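Local coordinates for protein Abbfa_003403 (Acinetobacter baumannii, PDB 4ZXH) that probably assembles a peptide product as a four-domain nonribosomal peptide synthetase, shuttling thioester-bound intermediates between its active sites on a phosphopantetheine arm, at residues P11-R16 with L85-V90; M150-I155 with E361-M366; T661-I666 with I675-I680. All blocks are in the same frame, centred on the assembly; numbering follows the deposited sequence.

Interaction 1 (P11-R16 with L85-V90); sequences PEVLSR and LIWDRV
Trp87 can be traced outward from CB, which lies 4.1 Å from Glu12 O. CG stands anti to the carbonyl carbon and the ring is turned nearly square to the chain (chi2 88°), so the six-membered ring comes back along residues 11-13. CE3 meets Glu12 O at 3.5 Å and has Pro11 CB near it as well. Further round the ring, CZ3 and CH2 come under Val13 CG2, which sits 3.7 Å from the ring centroid and 17° off its normal: a CH-pi contact over the face. The indole NE1 turns to Ser74 OG on strand 73-78.

The backbones pair as antiparallel strands, 13-18 forming one edge of a three-stranded sheet with 81-87 in the middle, in the condensation part of the synthetase. Val13 opposite Trp87 and Arg16 opposite Leu85 are non-hydrogen-bonded pairs, but the register slips by one residue between them. Leu14 and Ser15 both face Ile86, which defines a classic beta bulge. Its two bonds are Leu14 N to Ile86 O, 2.8 Å, and Ile86 N to Ser15 O, 3.1 Å.

On the N-terminal side of the bulge, Asp88 takes both backbone polar atoms of Glu12. Its N donates to Glu12 O at 3.0 Å, almost straight at 174°, while OD1 accepts from Glu12 N at 3.0 Å, the donor arriving from above the carboxylate plane. Asp88 OD2 faces the Arg89 guanidinium in a salt bridge of charges alone, with no N-H aimed at it. Leu14 crosses the Asp88 side chain at about a right angle. Arg16 lies alongside Leu85, its CG 3.7 Å from Leu85 CD2 and that methyl over one face of the guanidinium, whose NH1 forms a salt bridge with Glu83.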
ATOM      1  N   PRO A  11      -6.046  18.414 -40.743  1.00 62.88           N
ATOM      2  CA  PRO A  11      -4.607  18.645 -40.546  1.00 60.28           C
ATOM      3  C   PRO A  11      -3.678  17.537 -41.038  1.00 55.70           C
ATOM      4  O   PRO A  11      -4.078  16.376 -41.089  1.00 56.29           O
ATOM      5  CB  PRO A  11      -4.494  18.782 -39.026  1.00 52.60           C
ATOM      6  CG  PRO A  11      -5.649  18.009 -38.499  1.00 43.51           C
ATOM      7  CD  PRO A  11      -6.744  18.172 -39.465  1.00 46.20           C
ATOM      8  N   GLU A  12      -2.455  17.925 -41.399  1.00 49.91           N
ATOM      9  CA  GLU A  12      -1.382  17.000 -41.738  1.00 49.32           C
ATOM     10  C   GLU A  12      -0.205  17.203 -40.773  1.00 44.99           C
ATOM     11  O   GLU A  12      -0.060  18.258 -40.169  1.00 42.57           O
ATOM     12  CB  GLU A  12      -0.920  17.200 -43.189  1.00 62.94           C
ATOM     13  CG  GLU A  12      -1.950  16.872 -44.296  1.00 89.85           C
ATOM     14  CD  GLU A  12      -2.431  15.411 -44.301  1.00107.90           C
ATOM     15  OE1 GLU A  12      -1.608  14.494 -44.070  1.00112.64           O
ATOM     16  OE2 GLU A  12      -3.635  15.177 -44.556  1.00110.65           O
ATOM     17  N   VAL A  13       0.640  16.195 -40.632  1.00 50.79           N
ATOM     18  CA  VAL A  13       1.827  16.299 -39.793  1.00 39.73           C
ATOM     19  C   VAL A  13       2.961  17.004 -40.538  1.00 41.01           C
ATOM     20  O   VAL A  13       3.336  16.599 -41.640  1.00 49.99           O
ATOM     21  CB  VAL A  13       2.298  14.892 -39.322  1.00 39.67           C
ATOM     22  CG1 VAL A  13       3.580  14.978 -38.521  1.00 38.71           C
ATOM     23  CG2 VAL A  13       1.216  14.225 -38.497  1.00 38.44           C
ATOM     24  N   LEU A  14       3.501  18.066 -39.947  1.00 39.84           N
ATOM     25  CA  LEU A  14       4.619  18.783 -40.559  1.00 46.63           C
ATOM     26  C   LEU A  14       5.962  18.102 -40.299  1.00 47.80           C
ATOM     27  O   LEU A  14       6.741  17.900 -41.229  1.00 51.94           O
ATOM     28  CB  LEU A  14       4.685  20.230 -40.062  1.00 49.17           C
ATOM     29  CG  LEU A  14       3.755  21.258 -40.699  1.00 48.99           C
ATOM     30  CD1 LEU A  14       3.982  22.621 -40.064  1.00 48.15           C
ATOM     31  CD2 LEU A  14       4.007  21.316 -42.171  1.00 43.14           C
ATOM     32  N   SER A  15       6.239  17.769 -39.038  1.00 39.62           N
ATOM     33  CA  SER A  15       7.485  17.087 -38.686  1.00 47.20           C
ATOM     34  C   SER A  15       7.374  16.244 -37.402  1.00 47.00           C
ATOM     35  O   SER A  15       6.492  16.470 -36.572  1.00 44.12           O
ATOM     36  CB  SER A  15       8.628  18.101 -38.540  1.00 43.56           C
ATOM     37  OG  SER A  15       8.334  19.086 -37.566  1.00 49.22           O
ATOM     38  N   ARG A  16       8.290  15.282 -37.258  1.00 49.67           N
ATOM     39  CA  ARG A  16       8.343  14.372 -36.105  1.00 38.64           C
ATOM     40  C   ARG A  16       9.592  14.586 -35.257  1.00 37.13           C
ATOM     41  O   ARG A  16      10.695  14.618 -35.780  1.00 55.18           O
ATOM     42  CB  ARG A  16       8.300  12.918 -36.578  1.00 38.94           C
ATOM     43  CG  ARG A  16       7.087  12.596 -37.444  1.00 44.95           C
ATOM     44  CD  ARG A  16       6.858  11.095 -37.634  1.00 46.52           C
ATOM     45  NE  ARG A  16       5.509  10.866 -38.147  1.00 57.23           N
ATOM     46  CZ  ARG A  16       4.492  10.442 -37.407  1.00 56.67           C
ATOM     47  NH1 ARG A  16       4.693  10.164 -36.129  1.00 50.73           N
ATOM     48  NH2 ARG A  16       3.282  10.277 -37.944  1.00 58.03           N
ATOM     49  N   LEU A  85       4.755  15.569 -32.335  1.00 37.60           N
ATOM     50  CA  LEU A  85       4.425  15.925 -33.708  1.00 31.75           C
ATOM     51  C   LEU A  85       4.013  17.403 -33.788  1.00 38.36           C
ATOM     52  O   LEU A  85       3.190  17.870 -32.992  1.00 36.54           O
ATOM     53  CB  LEU A  85       3.303  15.037 -34.235  1.00 32.40           C
ATOM     54  CG  LEU A  85       3.390  13.515 -34.110  1.00 40.27           C
ATOM     55  CD1 LEU A  85       2.221  12.871 -34.839  1.00 33.97           C
ATOM     56  CD2 LEU A  85       4.723  12.967 -34.624  1.00 34.38           C
ATOM     57  N   ILE A  86       4.591  18.141 -34.733  1.00 39.40           N
ATOM     58  CA  ILE A  86       4.090  19.475 -35.055  1.00 32.36           C
ATOM     59  C   ILE A  86       3.087  19.398 -36.206  1.00 39.97           C
ATOM     60  O   ILE A  86       3.458  19.147 -37.345  1.00 51.03           O
ATOM     61  CB  ILE A  86       5.221  20.449 -35.434  1.00 34.35           C
ATOM     62  CG1 ILE A  86       6.128  20.737 -34.232  1.00 32.01           C
ATOM     63  CG2 ILE A  86       4.627  21.754 -35.916  1.00 33.42           C
ATOM     64  CD1 ILE A  86       7.433  21.407 -34.600  1.00 33.15           C
ATOM     65  N   TRP A  87       1.809  19.590 -35.894  1.00 39.09           N
ATOM     66  CA  TRP A  87       0.756  19.615 -36.902  1.00 38.93           C
ATOM     67  C   TRP A  87       0.741  20.951 -37.633  1.00 43.69           C
ATOM     68  O   TRP A  87       1.003  21.980 -37.029  1.00 49.09           O
ATOM     69  CB  TRP A  87      -0.602  19.367 -36.251  1.00 36.65           C
ATOM     70  CG  TRP A  87      -0.720  18.025 -35.641  1.00 37.03           C
ATOM     71  CD1 TRP A  87      -0.372  17.667 -34.373  1.00 33.83           C
ATOM     72  CD2 TRP A  87      -1.214  16.842 -36.272  1.00 33.70           C
ATOM     73  NE1 TRP A  87      -0.625  16.327 -34.174  1.00 35.05           N
ATOM     74  CE2 TRP A  87      -1.138  15.800 -35.329  1.00 32.81           C
ATOM     75  CE3 TRP A  87      -1.717  16.562 -37.545  1.00 41.39           C
ATOM     76  CZ2 TRP A  87      -1.549  14.504 -35.616  1.00 38.39           C
ATOM     77  CZ3 TRP A  87      -2.118  15.271 -37.829  1.00 39.86           C
ATOM     78  CH2 TRP A  87      -2.033  14.258 -36.868  1.00 35.72           C
ATOM     79  N   ASP A  88       0.427  20.950 -38.923  1.00 36.71           N
ATOM     80  CA  ASP A  88       0.374  22.206 -39.670  1.00 47.23           C
ATOM     81  C   ASP A  88      -0.723  23.117 -39.122  1.00 52.45           C
ATOM     82  O   ASP A  88      -0.646  24.342 -39.234  1.00 50.90           O
ATOM     83  CB  ASP A  88       0.148  21.952 -41.166  1.00 40.20           C
ATOM     84  CG  ASP A  88      -1.208  21.330 -41.463  1.00 48.68           C
ATOM     85  OD1 ASP A  88      -1.819  20.722 -40.551  1.00 49.43           O
ATOM     86  OD2 ASP A  88      -1.660  21.436 -42.625  1.00 54.70           O
ATOM     87  N   ARG A  89      -1.747  22.509 -38.528  1.00 50.28           N
ATOM     88  CA  ARG A  89      -2.847  23.268 -37.945  1.00 48.65           C
ATOM     89  C   ARG A  89      -3.659  22.427 -36.972  1.00 43.48           C
ATOM     90  O   ARG A  89      -3.753  21.217 -37.108  1.00 48.55           O
ATOM     91  CB  ARG A  89      -3.752  23.817 -39.040  1.00 53.12           C
ATOM     92  CG  ARG A  89      -4.552  22.755 -39.728  1.00 67.32           C
ATOM     93  CD  ARG A  89      -5.398  23.349 -40.824  1.00 82.89           C
ATOM     94  NE  ARG A  89      -4.620  23.972 -41.902  1.00 89.42           N
ATOM     95  CZ  ARG A  89      -4.232  23.347 -43.017  1.00 91.27           C
ATOM     96  NH1 ARG A  89      -4.522  22.058 -43.199  1.00 86.03           N
ATOM     97  NH2 ARG A  89      -3.536  24.005 -43.949  1.00 92.49           N
ATOM     98  N   VAL A  90      -4.235  23.089 -35.978  1.00 39.53           N
ATOM     99  CA  VAL A  90      -5.037  22.435 -34.956  1.00 32.16           C
ATOM    100  C   VAL A  90      -6.361  23.183 -34.797  1.00 34.27           C
ATOM    101  O   VAL A  90      -6.385  24.416 -34.816  1.00 42.08           O
ATOM    102  CB  VAL A  90      -4.301  22.405 -33.610  1.00 33.78           C
ATOM    103  CG1 VAL A  90      -5.159  21.744 -32.562  1.00 49.01           C
ATOM    104  CG2 VAL A  90      -3.010  21.654 -33.741  1.00 38.76           C
TER

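Interaction 2 (M150-I155 with E361-M366)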
ATOM      1  N   MET A 150       4.421  22.715 -21.735  1.00 29.13           N
ATOM      2  CA  MET A 150       5.307  23.825 -21.386  1.00 28.71           C
ATOM      3  C   MET A 150       5.239  24.122 -19.902  1.00 27.42           C
ATOM      4  O   MET A 150       4.331  23.683 -19.210  1.00 31.08           O
ATOM      5  CB  MET A 150       4.994  25.092 -22.219  1.00 32.62           C
ATOM      6  CG  MET A 150       3.568  25.690 -22.126  1.00 36.58           C
ATOM      7  SD  MET A 150       3.309  27.219 -23.136  1.00 21.26           S
ATOM      8  CE  MET A 150       3.144  26.527 -24.763  1.00 33.09           C
ATOM      9  N   ASP A 151       6.235  24.843 -19.409  1.00 24.51           N
ATOM     10  CA  ASP A 151       6.274  25.206 -18.009  1.00 24.57           C
ATOM     11  C   ASP A 151       5.703  26.615 -17.786  1.00 28.19           C
ATOM     12  O   ASP A 151       5.257  27.275 -18.717  1.00 31.45           O
ATOM     13  CB  ASP A 151       7.712  25.108 -17.494  1.00 27.74           C
ATOM     14  CG  ASP A 151       8.678  25.878 -18.347  1.00 33.27           C
ATOM     15  OD1 ASP A 151       8.224  26.816 -19.034  1.00 30.16           O
ATOM     16  OD2 ASP A 151       9.890  25.556 -18.328  1.00 44.53           O
ATOM     17  N   PHE A 152       5.734  27.059 -16.539  1.00 31.13           N
ATOM     18  CA  PHE A 152       5.223  28.357 -16.146  1.00 28.56           C
ATOM     19  C   PHE A 152       6.044  29.506 -16.738  1.00 33.89           C
ATOM     20  O   PHE A 152       5.464  30.491 -17.211  1.00 33.24           O
ATOM     21  CB  PHE A 152       5.194  28.454 -14.626  1.00 34.61           C
ATOM     22  CG  PHE A 152       4.343  29.567 -14.105  1.00 51.68           C
ATOM     23  CD1 PHE A 152       2.960  29.529 -14.251  1.00 57.75           C
ATOM     24  CD2 PHE A 152       4.924  30.652 -13.450  1.00 55.86           C
ATOM     25  CE1 PHE A 152       2.167  30.568 -13.768  1.00 55.10           C
ATOM     26  CE2 PHE A 152       4.143  31.686 -12.961  1.00 50.98           C
ATOM     27  CZ  PHE A 152       2.763  31.645 -13.124  1.00 51.51           C
ATOM     28  N   TRP A 153       7.376  29.389 -16.721  1.00 28.62           N
ATOM     29  CA  TRP A 153       8.214  30.409 -17.361  1.00 27.78           C
ATOM     30  C   TRP A 153       7.669  30.652 -18.783  1.00 33.36           C
ATOM     31  O   TRP A 153       7.578  31.795 -19.226  1.00 37.87           O
ATOM     32  CB  TRP A 153       9.697  29.989 -17.375  1.00 28.80           C
ATOM     33  CG  TRP A 153      10.698  31.013 -17.897  1.00 49.55           C
ATOM     34  CD1 TRP A 153      11.238  31.058 -19.147  1.00 48.54           C
ATOM     35  CD2 TRP A 153      11.291  32.101 -17.174  1.00 84.66           C
ATOM     36  NE1 TRP A 153      12.120  32.093 -19.258  1.00 54.99           N
ATOM     37  CE2 TRP A 153      12.170  32.759 -18.064  1.00 85.78           C
ATOM     38  CE3 TRP A 153      11.147  32.602 -15.874  1.00100.43           C
ATOM     39  CZ2 TRP A 153      12.904  33.898 -17.691  1.00101.50           C
ATOM     40  CZ3 TRP A 153      11.883  33.741 -15.505  1.00102.59           C
ATOM     41  CH2 TRP A 153      12.746  34.369 -16.411  1.00103.33           C
ATOM     42  N   SER A 154       7.256  29.583 -19.465  1.00 33.80           N
ATOM     43  CA  SER A 154       6.707  29.687 -20.820  1.00 28.72           C
ATOM     44  C   SER A 154       5.392  30.443 -20.835  1.00 33.94           C
ATOM     45  O   SER A 154       5.140  31.248 -21.750  1.00 26.33           O
ATOM     46  CB  SER A 154       6.507  28.305 -21.444  1.00 24.96           C
ATOM     47  OG  SER A 154       7.759  27.673 -21.678  1.00 34.34           O
ATOM     48  N   ILE A 155       4.558  30.171 -19.830  1.00 32.74           N
ATOM     49  CA  ILE A 155       3.298  30.884 -19.663  1.00 32.67           C
ATOM     50  C   ILE A 155       3.533  32.394 -19.658  1.00 39.80           C
ATOM     51  O   ILE A 155       2.856  33.141 -20.360  1.00 55.71           O
ATOM     52  CB  ILE A 155       2.579  30.484 -18.361  1.00 38.65           C
ATOM     53  CG1 ILE A 155       1.977  29.073 -18.471  1.00 44.26           C
ATOM     54  CG2 ILE A 155       1.496  31.485 -18.019  1.00 35.72           C
ATOM     55  CD1 ILE A 155       1.320  28.797 -19.791  1.00 43.82           C
ATOM     56  N   GLU A 361       8.622  30.101  -6.950  1.00 48.43           N
ATOM     57  CA  GLU A 361       8.634  30.679  -8.276  1.00 62.76           C
ATOM     58  C   GLU A 361       8.351  32.168  -8.290  1.00 68.21           C
ATOM     59  O   GLU A 361       7.334  32.620  -7.765  1.00 69.85           O
ATOM     60  CB  GLU A 361       7.643  29.961  -9.175  1.00 69.91           C
ATOM     61  CG  GLU A 361       7.910  30.233 -10.636  1.00 84.39           C
ATOM     62  CD  GLU A 361       7.454  29.104 -11.527  1.00 94.31           C
ATOM     63  OE1 GLU A 361       6.778  28.173 -11.025  1.00 89.32           O
ATOM     64  OE2 GLU A 361       7.793  29.146 -12.730  1.00101.42           O
ATOM     65  N   ARG A 362       9.278  32.917  -8.883  1.00 65.03           N
ATOM     66  CA  ARG A 362       9.065  34.324  -9.188  1.00 72.13           C
ATOM     67  C   ARG A 362       9.574  34.600 -10.607  1.00 77.07           C
ATOM     68  O   ARG A 362      10.763  34.454 -10.883  1.00 80.63           O
ATOM     69  CB  ARG A 362       9.760  35.233  -8.158  1.00 64.93           C
ATOM     70  N   LEU A 363       8.666  34.966 -11.513  1.00 68.66           N
ATOM     71  CA  LEU A 363       9.059  35.382 -12.860  1.00 59.61           C
ATOM     72  C   LEU A 363       9.697  36.763 -12.849  1.00 60.26           C
ATOM     73  O   LEU A 363       9.362  37.600 -12.008  1.00 62.32           O
ATOM     74  CB  LEU A 363       7.861  35.398 -13.802  1.00 50.16           C
ATOM     75  CG  LEU A 363       7.128  34.070 -13.939  1.00 52.99           C
ATOM     76  CD1 LEU A 363       5.996  34.184 -14.965  1.00 46.69           C
ATOM     77  CD2 LEU A 363       8.118  32.957 -14.287  1.00 51.32           C
ATOM     78  N   GLY A 364      10.609  37.001 -13.787  1.00 56.41           N
ATOM     79  CA  GLY A 364      11.209  38.316 -13.933  1.00 52.08           C
ATOM     80  C   GLY A 364      10.635  39.060 -15.121  1.00 50.81           C
ATOM     81  O   GLY A 364      10.194  38.447 -16.095  1.00 50.64           O
ATOM     82  N   GLY A 365      10.647  40.386 -15.053  1.00 51.59           N
ATOM     83  CA  GLY A 365      10.122  41.193 -16.141  1.00 51.09           C
ATOM     84  C   GLY A 365       8.643  40.932 -16.364  1.00 55.73           C
ATOM     85  O   GLY A 365       8.180  40.892 -17.510  1.00 52.70           O
ATOM     86  N   MET A 366       7.914  40.725 -15.263  1.00 52.91           N
ATOM     87  CA  MET A 366       6.457  40.620 -15.282  1.00 39.26           C
ATOM     88  C   MET A 366       5.799  41.519 -14.209  1.00 43.46           C
ATOM     89  O   MET A 366       4.771  41.158 -13.638  1.00 49.02           O
ATOM     90  CB  MET A 366       6.023  39.158 -15.079  1.00 41.79           C
ATOM     91  CG  MET A 366       6.415  38.211 -16.212  1.00 45.01           C
ATOM     92  SD  MET A 366       5.696  38.578 -17.840  1.00 53.39           S
ATOM     93  CE  MET A 366       6.979  37.837 -18.864  1.00 56.70           C
TER
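The first turn of the helix that starts at Phe152 faces an irregular loop leaving strand 356-360, and the two backbones come nearest at Trp153 and Leu363, whose CA atoms are 6.8 Å apart. Asp151, immediately before that helix, is its N-cap: OD1 accepts from Ser154 N at 3.0 Å, with an N-H...O angle of 147°. The sequence places it as the last residue of the HHxxxD motif of condensation domains, and its salt bridge to Arg285 and its OD2 bond to Phe297 N are consistent with a structural part in that motif.

No hydrogen bond joins the two segments, so the contact rests on packing by Phe152, Trp153 and Leu363, with Glu361 at the margin. Both aromatic side chains have CG anti to the backbone N (chi1 -164° for Phe152), yet they leave the helix on different sides and Leu363 enters between them. Leu363 CD1 approaches Phe152 CE2 at 3.7 Å, crossing the ring obliquely. The other branch serves the indole: Leu363 CD2 is 3.4 Å from Trp153 CE3, the two side chains sliding past each other in opposite directions. Farther along the benzo ring, Trp153 CZ3 is 3.9 Å from Gly364 N, while the indole N-H is spent on Arg291 O and so fixes the far end of the ring.

Both segments belong to the condensation part, and the contact sits at the surface; the Phe152 side chain is about 9 Å from a bound phospholipid and that of Glu361 about 10 Å from the phosphopantetheine. Glu361, extended beyond CG, brings its carboxylate to the Phe152 edge at 69° to the ring plane, with OE2 near the ring plane, 3.3 Å from CD2.

Interaction 3 (T661-I666 with I675-I680)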
ATOM      1  N   THR A 661     -31.339  -3.622  35.322  1.00 73.49           N
ATOM      2  CA  THR A 661     -30.059  -3.980  34.714  1.00 67.26           C
ATOM      3  C   THR A 661     -29.711  -5.438  34.947  1.00 62.76           C
ATOM      4  O   THR A 661     -29.668  -5.896  36.087  1.00 57.94           O
ATOM      5  CB  THR A 661     -28.895  -3.132  35.253  1.00 55.20           C
ATOM      6  OG1 THR A 661     -29.114  -1.748  34.955  1.00 59.02           O
ATOM      7  CG2 THR A 661     -27.613  -3.571  34.601  1.00 40.84           C
ATOM      8  N   GLN A 662     -29.453  -6.164  33.866  1.00 58.48           N
ATOM      9  CA  GLN A 662     -28.974  -7.527  33.986  1.00 53.90           C
ATOM     10  C   GLN A 662     -27.673  -7.693  33.211  1.00 48.97           C
ATOM     11  O   GLN A 662     -27.656  -7.746  31.983  1.00 53.82           O
ATOM     12  CB  GLN A 662     -30.042  -8.514  33.518  1.00 53.95           C
ATOM     13  CG  GLN A 662     -31.207  -8.583  34.486  1.00 63.31           C
ATOM     14  CD  GLN A 662     -32.146  -9.738  34.221  1.00 74.94           C
ATOM     15  OE1 GLN A 662     -32.345 -10.147  33.079  1.00 80.69           O
ATOM     16  NE2 GLN A 662     -32.723 -10.282  35.286  1.00 79.20           N
ATOM     17  N   LEU A 663     -26.580  -7.785  33.956  1.00 45.82           N
ATOM     18  CA  LEU A 663     -25.245  -7.794  33.380  1.00 44.73           C
ATOM     19  C   LEU A 663     -24.648  -9.188  33.383  1.00 41.56           C
ATOM     20  O   LEU A 663     -24.664  -9.871  34.410  1.00 45.35           O
ATOM     21  CB  LEU A 663     -24.335  -6.837  34.157  1.00 44.53           C
ATOM     22  CG  LEU A 663     -23.001  -6.425  33.533  1.00 38.88           C
ATOM     23  CD1 LEU A 663     -22.663  -5.066  34.051  1.00 38.07           C
ATOM     24  CD2 LEU A 663     -21.870  -7.408  33.859  1.00 31.10           C
ATOM     25  N   LEU A 664     -24.111  -9.606  32.239  1.00 39.96           N
ATOM     26  CA  LEU A 664     -23.450 -10.900  32.160  1.00 41.97           C
ATOM     27  C   LEU A 664     -21.954 -10.758  32.387  1.00 42.22           C
ATOM     28  O   LEU A 664     -21.221 -10.316  31.499  1.00 48.21           O
ATOM     29  CB  LEU A 664     -23.706 -11.568  30.819  1.00 43.49           C
ATOM     30  CG  LEU A 664     -23.168 -12.996  30.742  1.00 40.05           C
ATOM     31  CD1 LEU A 664     -23.899 -13.887  31.735  1.00 38.63           C
ATOM     32  CD2 LEU A 664     -23.276 -13.558  29.325  1.00 37.51           C
ATOM     33  N   ALA A 665     -21.513 -11.137  33.585  1.00 36.61           N
ATOM     34  CA  ALA A 665     -20.107 -11.096  33.942  1.00 33.86           C
ATOM     35  C   ALA A 665     -19.333 -12.335  33.446  1.00 40.73           C
ATOM     36  O   ALA A 665     -19.565 -13.457  33.905  1.00 35.42           O
ATOM     37  CB  ALA A 665     -19.976 -10.956  35.428  1.00 29.28           C
ATOM     38  N   ILE A 666     -18.402 -12.120  32.517  1.00 44.30           N
ATOM     39  CA  ILE A 666     -17.675 -13.223  31.884  1.00 44.49           C
ATOM     40  C   ILE A 666     -16.177 -13.156  32.106  1.00 39.41           C
ATOM     41  O   ILE A 666     -15.467 -14.111  31.836  1.00 42.88           O
ATOM     42  CB  ILE A 666     -17.901 -13.251  30.370  1.00 37.66           C
ATOM     43  CG1 ILE A 666     -17.267 -12.026  29.736  1.00 38.57           C
ATOM     44  CG2 ILE A 666     -19.378 -13.245  30.051  1.00 33.75           C
ATOM     45  CD1 ILE A 666     -17.611 -11.902  28.289  1.00 47.80           C
ATOM     46  N   ILE A 675     -14.043  -6.081  37.807  1.00 27.06           N
ATOM     47  CA  ILE A 675     -14.540  -5.198  38.862  1.00 29.32           C
ATOM     48  C   ILE A 675     -15.865  -4.505  38.481  1.00 34.39           C
ATOM     49  O   ILE A 675     -16.811  -4.491  39.269  1.00 35.45           O
ATOM     50  CB  ILE A 675     -13.455  -4.141  39.226  1.00 29.72           C
ATOM     51  CG1 ILE A 675     -12.578  -4.679  40.340  1.00 34.07           C
ATOM     52  CG2 ILE A 675     -14.046  -2.840  39.690  1.00 23.02           C
ATOM     53  CD1 ILE A 675     -13.380  -5.043  41.556  1.00 38.01           C
ATOM     54  N   LEU A 676     -15.929  -3.946  37.273  1.00 31.82           N
ATOM     55  CA  LEU A 676     -17.137  -3.287  36.776  1.00 35.75           C
ATOM     56  C   LEU A 676     -18.304  -4.262  36.635  1.00 41.93           C
ATOM     57  O   LEU A 676     -19.447  -3.933  36.942  1.00 45.83           O
ATOM     58  CB  LEU A 676     -16.866  -2.639  35.416  1.00 35.22           C
ATOM     59  CG  LEU A 676     -18.078  -2.075  34.675  1.00 30.79           C
ATOM     60  CD1 LEU A 676     -18.611  -0.837  35.372  1.00 29.26           C
ATOM     61  CD2 LEU A 676     -17.725  -1.784  33.244  1.00 32.73           C
ATOM     62  N   GLU A 677     -17.991  -5.459  36.155  1.00 38.76           N
ATOM     63  CA  GLU A 677     -18.982  -6.483  35.861  1.00 39.09           C
ATOM     64  C   GLU A 677     -19.590  -7.070  37.126  1.00 44.55           C
ATOM     65  O   GLU A 677     -20.784  -7.379  37.175  1.00 50.94           O
ATOM     66  CB  GLU A 677     -18.351  -7.606  35.033  1.00 34.15           C
ATOM     67  CG  GLU A 677     -17.511  -7.143  33.852  1.00 37.60           C
ATOM     68  CD  GLU A 677     -16.902  -8.310  33.092  1.00 43.74           C
ATOM     69  OE1 GLU A 677     -17.034  -9.465  33.559  1.00 47.86           O
ATOM     70  OE2 GLU A 677     -16.281  -8.074  32.033  1.00 39.78           O
ATOM     71  N   LEU A 678     -18.762  -7.240  38.147  1.00 40.48           N
ATOM     72  CA  LEU A 678     -19.201  -7.900  39.369  1.00 39.63           C
ATOM     73  C   LEU A 678     -19.853  -6.947  40.387  1.00 41.56           C
ATOM     74  O   LEU A 678     -20.525  -7.395  41.305  1.00 52.52           O
ATOM     75  CB  LEU A 678     -18.011  -8.624  40.010  1.00 30.76           C
ATOM     76  CG  LEU A 678     -17.363  -9.713  39.137  1.00 34.10           C
ATOM     77  CD1 LEU A 678     -16.044 -10.221  39.752  1.00 23.63           C
ATOM     78  CD2 LEU A 678     -18.324 -10.889  38.850  1.00 28.03           C
ATOM     79  N   LEU A 679     -19.679  -5.641  40.223  1.00 34.79           N
ATOM     80  CA  LEU A 679     -20.131  -4.709  41.251  1.00 38.56           C
ATOM     81  C   LEU A 679     -21.219  -3.748  40.814  1.00 42.93           C
ATOM     82  O   LEU A 679     -22.207  -3.564  41.518  1.00 53.59           O
ATOM     83  CB  LEU A 679     -18.956  -3.889  41.776  1.00 40.85           C
ATOM     84  CG  LEU A 679     -17.890  -4.660  42.548  1.00 39.84           C
ATOM     85  CD1 LEU A 679     -16.853  -3.688  43.100  1.00 36.91           C
ATOM     86  CD2 LEU A 679     -18.529  -5.490  43.651  1.00 37.15           C
ATOM     87  N   ILE A 680     -21.048  -3.118  39.661  1.00 42.36           N
ATOM     88  CA  ILE A 680     -21.872  -1.948  39.379  1.00 46.97           C
ATOM     89  C   ILE A 680     -23.393  -2.194  39.335  1.00 48.23           C
ATOM     90  O   ILE A 680     -24.147  -1.260  39.606  1.00 53.23           O
ATOM     91  CB  ILE A 680     -21.433  -1.237  38.067  1.00 38.52           C
ATOM     92  CG1 ILE A 680     -21.844   0.242  38.127  1.00 41.00           C
ATOM     93  CG2 ILE A 680     -21.990  -1.929  36.831  1.00 36.44           C
ATOM     94  CD1 ILE A 680     -21.406   1.070  36.939  1.00 42.73           C
TER
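The carboxylate of Glu677 is the flat group that carries this contact, and strand 661-666 meets it at OE1. Ile666 N and Ala665 CA both stand off the carboxylate plane on the same side, at 3.2 Å and 3.5 Å from Glu677 OE1. The N-H of Ile666 points to that oxygen at only 127°, a weak hydrogen bond. OE2 is held more firmly from outside the two segments, by Thr667 OG1 and Gln715 NE2, so this buried acid has partners on both oxygens; they would probably favour its ionised form. Its chain is fully extended (chi2 179°), which carries the carboxylate along the strand to where the strand ends.

The two segments are the first strand and the helix of a beta-alpha-beta unit, 662-665, 674-679 and 687-690, in the mixed sheet of the adenylation part. The strand and helix axes pass 7.8 Å apart with their directions at 135°. Glu677 comes three residues after an FDxS sequence, which matches the A4 core motif of adenylation domains.

The methyl of Ala665 lets helix and strand come close: Ala665 and Glu677 have their CA atoms 5.1 Å apart, and Ala665 CB meets Glu677 CB at 3.7 Å. Leu678, whose CB bond leads away from the strand, swings CD2 back to within 3.8 Å of Ala665 CB. Leu663, with CG anti to its backbone N, divides its two branches: CD2 lies 3.5 Å from Glu677 O, above the helix backbone, while CD1 faces Ile680 CG2. Helix 641-655 packs along the flank of the helix, where Leu676 touches Phe647, Leu648 and Met651 and Ile680 also touches Leu648.

How the interactions relate
Interactions 1 and 2 both lie at the surface of the condensation part, their centres 27 Å apart, and share no strand or helix. Interaction 3 is buried in the adenylation part, about 70 Å and 58 Å from them between nearest atoms and on the other side of the chain's centre. Chemistry follows place: an edge strand of a small sheet is held by backbone hydrogen bonds through a bulge plus one aspartate carboxylate, a helix start and a loop meet through aromatic and leucine side chains with no hydrogen bond, and the buried strand-helix pair packs aliphatic groups round one acid with polar partners. Interaction 3 joins near neighbours in sequence, interaction 2 the most distant segments.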